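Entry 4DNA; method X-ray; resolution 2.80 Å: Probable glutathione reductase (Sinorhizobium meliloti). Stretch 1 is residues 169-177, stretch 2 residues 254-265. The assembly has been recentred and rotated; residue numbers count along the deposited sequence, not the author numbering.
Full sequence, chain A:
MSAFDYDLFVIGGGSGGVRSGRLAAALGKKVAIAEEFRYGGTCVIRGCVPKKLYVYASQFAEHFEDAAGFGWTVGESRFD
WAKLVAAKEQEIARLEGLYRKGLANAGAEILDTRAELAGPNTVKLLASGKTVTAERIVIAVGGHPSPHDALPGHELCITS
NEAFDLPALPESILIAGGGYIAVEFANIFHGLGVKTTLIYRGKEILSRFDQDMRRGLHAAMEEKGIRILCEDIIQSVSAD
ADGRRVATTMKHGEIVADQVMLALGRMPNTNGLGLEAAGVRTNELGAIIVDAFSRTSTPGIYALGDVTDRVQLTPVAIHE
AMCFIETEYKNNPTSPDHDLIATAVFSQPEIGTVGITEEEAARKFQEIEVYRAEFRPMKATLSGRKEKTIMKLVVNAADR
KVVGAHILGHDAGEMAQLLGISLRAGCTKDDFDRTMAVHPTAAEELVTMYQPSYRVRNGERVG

Stretch 1 169-177: LPESILIAG
Stretch 2 (254-265) EIVADQVMLALG

Residues 172-176 form a β-strand that runs parallel to strand 259-262, the axes approaching to 4.7 Å and crossing at -21°. The register pairs Ile173 with Gln259, Leu174 with Val260, Ile175 with Met261 and Ala176 with Leu262, at CA-CA separations of 4.9, 4.9, 4.7 and 5.2 Å. Phi/psi are extended throughout, from -132/146 at Ile173 to -78/136 at Ala176, and from -133/150 at Gln259 to -95/112 at Leu262. Hydrogen bonds alternate along the ladder: Gln259 N to Ser172 O (3.2 Å), Leu174 N to Gln259 O (3.0 Å), Met261 N to Leu174 O (2.9 Å), Ala176 N to Met261 O (3.0 Å) and Ala263 N to Ala176 O (2.9 Å).

Asp258 (phi/psi -62/-44) breaks the extended run between strands 254-257 and 259-262. Its side chain (chi1 -79°, chi2 -35°) points toward stretch 1, where OD2 accepts hydrogen bonds from Glu171 N (2.8 Å) and Ser172 N (3.3 Å). Ser172, in the p rotamer, reciprocates: its OG accepts from Asp258 N (3.0 Å). Pro170 CB packs 3.6 Å from Asp258 CB.

Side chains alternate across the sheet. On the face of Ile173, Gln259, Ile175 and Met261, Ile175 (m, t) places CG1 3.8 Å from CB of Met261, a selenomethionine whose chi1 and chi2 are both t and whose end leads away; Ile173 (t, t) brings CD1 to 4.3 Å from the same CB. On the other face, buried Leu174 (t, p) has the largest covered area, 101 Å² of the 759 Å² total, with CD1 4.2 Å from Ile255 CD1 and CB 4.3 Å from Ala257 CB. The small Ala176 accommodates two leucines, its CB lying 4.3 Å from Leu262 CD2 and 4.1 Å from Leu264 CD2. Gly177 (135/149) suits its backbone angles, and an ideal CB there would clash with Ala263 O at 2.3 Å.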

# COMPACT_ATOMS: atom_id res chain seq x y z
N LEU A 169 28.21 1.27 -15.28
CA LEU A 169 27.52 2.18 -14.40
C LEU A 169 28.33 3.46 -14.23
O LEU A 169 29.47 3.40 -13.76
CB LEU A 169 27.30 1.50 -13.06
CG LEU A 169 26.67 2.37 -11.99
CD1 LEU A 169 25.15 2.37 -12.14
CD2 LEU A 169 27.11 1.84 -10.64
N PRO A 170 27.75 4.62 -14.59
CA PRO A 170 28.49 5.88 -14.42
C PRO A 170 28.78 6.12 -12.94
O PRO A 170 28.01 5.70 -12.07
CB PRO A 170 27.51 6.94 -14.94
CG PRO A 170 26.17 6.32 -14.79
CD PRO A 170 26.36 4.85 -15.03
N GLU A 171 29.91 6.75 -12.68
CA GLU A 171 30.26 7.12 -11.33
C GLU A 171 29.59 8.47 -11.03
O GLU A 171 29.31 8.79 -9.87
CB GLU A 171 31.79 7.13 -11.17
CG GLU A 171 32.38 8.23 -10.27
CD GLU A 171 33.87 8.49 -10.52
OE1 GLU A 171 34.34 8.34 -11.68
OE2 GLU A 171 34.56 8.86 -9.55
N SER A 172 29.32 9.24 -12.09
CA SER A 172 28.51 10.45 -11.99
C SER A 172 27.55 10.58 -13.17
O SER A 172 27.89 10.19 -14.29
CB SER A 172 29.38 11.71 -11.85
OG SER A 172 30.36 11.76 -12.86
N ILE A 173 26.34 11.09 -12.90
CA ILE A 173 25.35 11.43 -13.93
C ILE A 173 24.74 12.83 -13.73
O ILE A 173 24.55 13.28 -12.59
CB ILE A 173 24.21 10.38 -14.05
CG1 ILE A 173 23.54 10.47 -15.43
CG2 ILE A 173 23.17 10.53 -12.94
CD1 ILE A 173 22.84 9.20 -15.85
N LEU A 174 24.43 13.49 -14.83
CA LEU A 174 23.68 14.73 -14.79
C LEU A 174 22.44 14.59 -15.64
O LEU A 174 22.55 14.36 -16.84
CB LEU A 174 24.53 15.91 -15.29
CG LEU A 174 23.78 17.23 -15.47
CD1 LEU A 174 23.51 17.89 -14.13
CD2 LEU A 174 24.51 18.19 -16.39
N ILE A 175 21.28 14.76 -15.01
CA ILE A 175 20.00 14.62 -15.69
C ILE A 175 19.22 15.93 -15.83
O ILE A 175 18.70 16.46 -14.86
CB ILE A 175 19.08 13.63 -14.96
CG1 ILE A 175 19.74 12.26 -14.88
CG2 ILE A 175 17.75 13.54 -15.69
CD1 ILE A 175 19.26 11.43 -13.72
N ALA A 176 19.13 16.41 -17.07
CA ALA A 176 18.23 17.49 -17.42
C ALA A 176 16.79 16.98 -17.57
O ALA A 176 16.54 15.92 -18.16
CB ALA A 176 18.69 18.14 -18.71
N GLY A 177 15.83 17.73 -17.02
CA GLY A 177 14.42 17.35 -17.11
C GLY A 177 13.78 17.53 -15.75
O GLY A 177 14.44 17.38 -14.73
N GLU A 254 30.30 25.06 -15.56
CA GLU A 254 30.40 23.79 -16.27
C GLU A 254 30.52 22.57 -15.35
O GLU A 254 31.38 22.52 -14.47
CB GLU A 254 31.52 23.82 -17.32
CG GLU A 254 32.91 24.22 -16.82
CD GLU A 254 33.85 24.59 -17.96
OE1 GLU A 254 33.40 24.61 -19.12
OE2 GLU A 254 35.04 24.86 -17.69
N ILE A 255 29.66 21.58 -15.58
CA ILE A 255 29.58 20.40 -14.73
C ILE A 255 30.08 19.19 -15.50
O ILE A 255 29.62 18.91 -16.63
CB ILE A 255 28.14 20.09 -14.24
CG1 ILE A 255 27.29 21.35 -14.20
CG2 ILE A 255 28.18 19.42 -12.87
CD1 ILE A 255 25.98 21.19 -13.44
N VAL A 256 31.02 18.46 -14.90
CA VAL A 256 31.53 17.26 -15.55
C VAL A 256 30.86 16.03 -14.97
O VAL A 256 30.71 15.92 -13.75
CB VAL A 256 33.07 17.14 -15.42
CG1 VAL A 256 33.58 16.05 -16.36
CG2 VAL A 256 33.76 18.46 -15.76
N ALA A 257 30.42 15.13 -15.83
CA ALA A 257 29.84 13.85 -15.37
C ALA A 257 30.13 12.73 -16.35
O ALA A 257 30.43 12.99 -17.52
CB ALA A 257 28.34 13.99 -15.15
N ASP A 258 30.06 11.49 -15.87
CA ASP A 258 30.24 10.33 -16.74
C ASP A 258 29.17 10.25 -17.85
O ASP A 258 29.48 9.99 -19.00
CB ASP A 258 30.30 9.04 -15.92
CG ASP A 258 31.65 8.82 -15.27
OD1 ASP A 258 32.67 9.18 -15.87
OD2 ASP A 258 31.71 8.27 -14.15
N GLN A 259 27.91 10.50 -17.50
CA GLN A 259 26.83 10.52 -18.49
C GLN A 259 25.97 11.76 -18.30
O GLN A 259 25.84 12.27 -17.17
CB GLN A 259 25.97 9.26 -18.40
CG GLN A 259 26.73 7.95 -18.51
CD GLN A 259 27.06 7.56 -19.94
OE1 GLN A 259 26.32 7.87 -20.88
NE2 GLN A 259 28.16 6.86 -20.11
N VAL A 260 25.39 12.24 -19.41
CA VAL A 260 24.42 13.33 -19.38
C VAL A 260 23.11 12.85 -20.01
O VAL A 260 23.04 12.63 -21.21
CB VAL A 260 24.92 14.59 -20.11
CG1 VAL A 260 23.84 15.66 -20.11
CG2 VAL A 260 26.18 15.12 -19.45
N MSE A 261 22.09 12.69 -19.19
CA MSE A 261 20.81 12.20 -19.66
C MSE A 261 19.88 13.33 -19.93
O MSE A 261 19.68 14.21 -19.09
CB MSE A 261 20.20 11.33 -18.57
CG MSE A 261 18.95 10.63 -19.09
SE MSE A 261 18.39 9.42 -17.65
CE MSE A 261 17.60 7.97 -18.71
N LEU A 262 19.30 13.30 -21.13
CA LEU A 262 18.19 14.17 -21.48
C LEU A 262 16.86 13.47 -21.25
O LEU A 262 16.52 12.52 -21.96
CB LEU A 262 18.29 14.62 -22.92
CG LEU A 262 19.59 15.29 -23.29
CD1 LEU A 262 19.59 15.46 -24.79
CD2 LEU A 262 19.75 16.62 -22.56
N ALA A 263 16.12 13.96 -20.26
CA ALA A 263 14.82 13.41 -19.92
C ALA A 263 13.76 14.50 -20.00
O ALA A 263 12.98 14.66 -19.07
CB ALA A 263 14.85 12.81 -18.53
N LEU A 264 13.74 15.24 -21.11
CA LEU A 264 12.78 16.33 -21.28
C LEU A 264 11.83 16.07 -22.45
O LEU A 264 12.04 16.58 -23.56
CB LEU A 264 13.48 17.68 -21.45
CG LEU A 264 14.94 17.82 -21.05
CD1 LEU A 264 15.82 17.47 -22.23
CD2 LEU A 264 15.20 19.23 -20.59
N GLY A 265 10.79 15.27 -22.19
CA GLY A 265 9.75 15.02 -23.18
C GLY A 265 9.99 13.87 -24.13
O GLY A 265 11.13 13.46 -24.38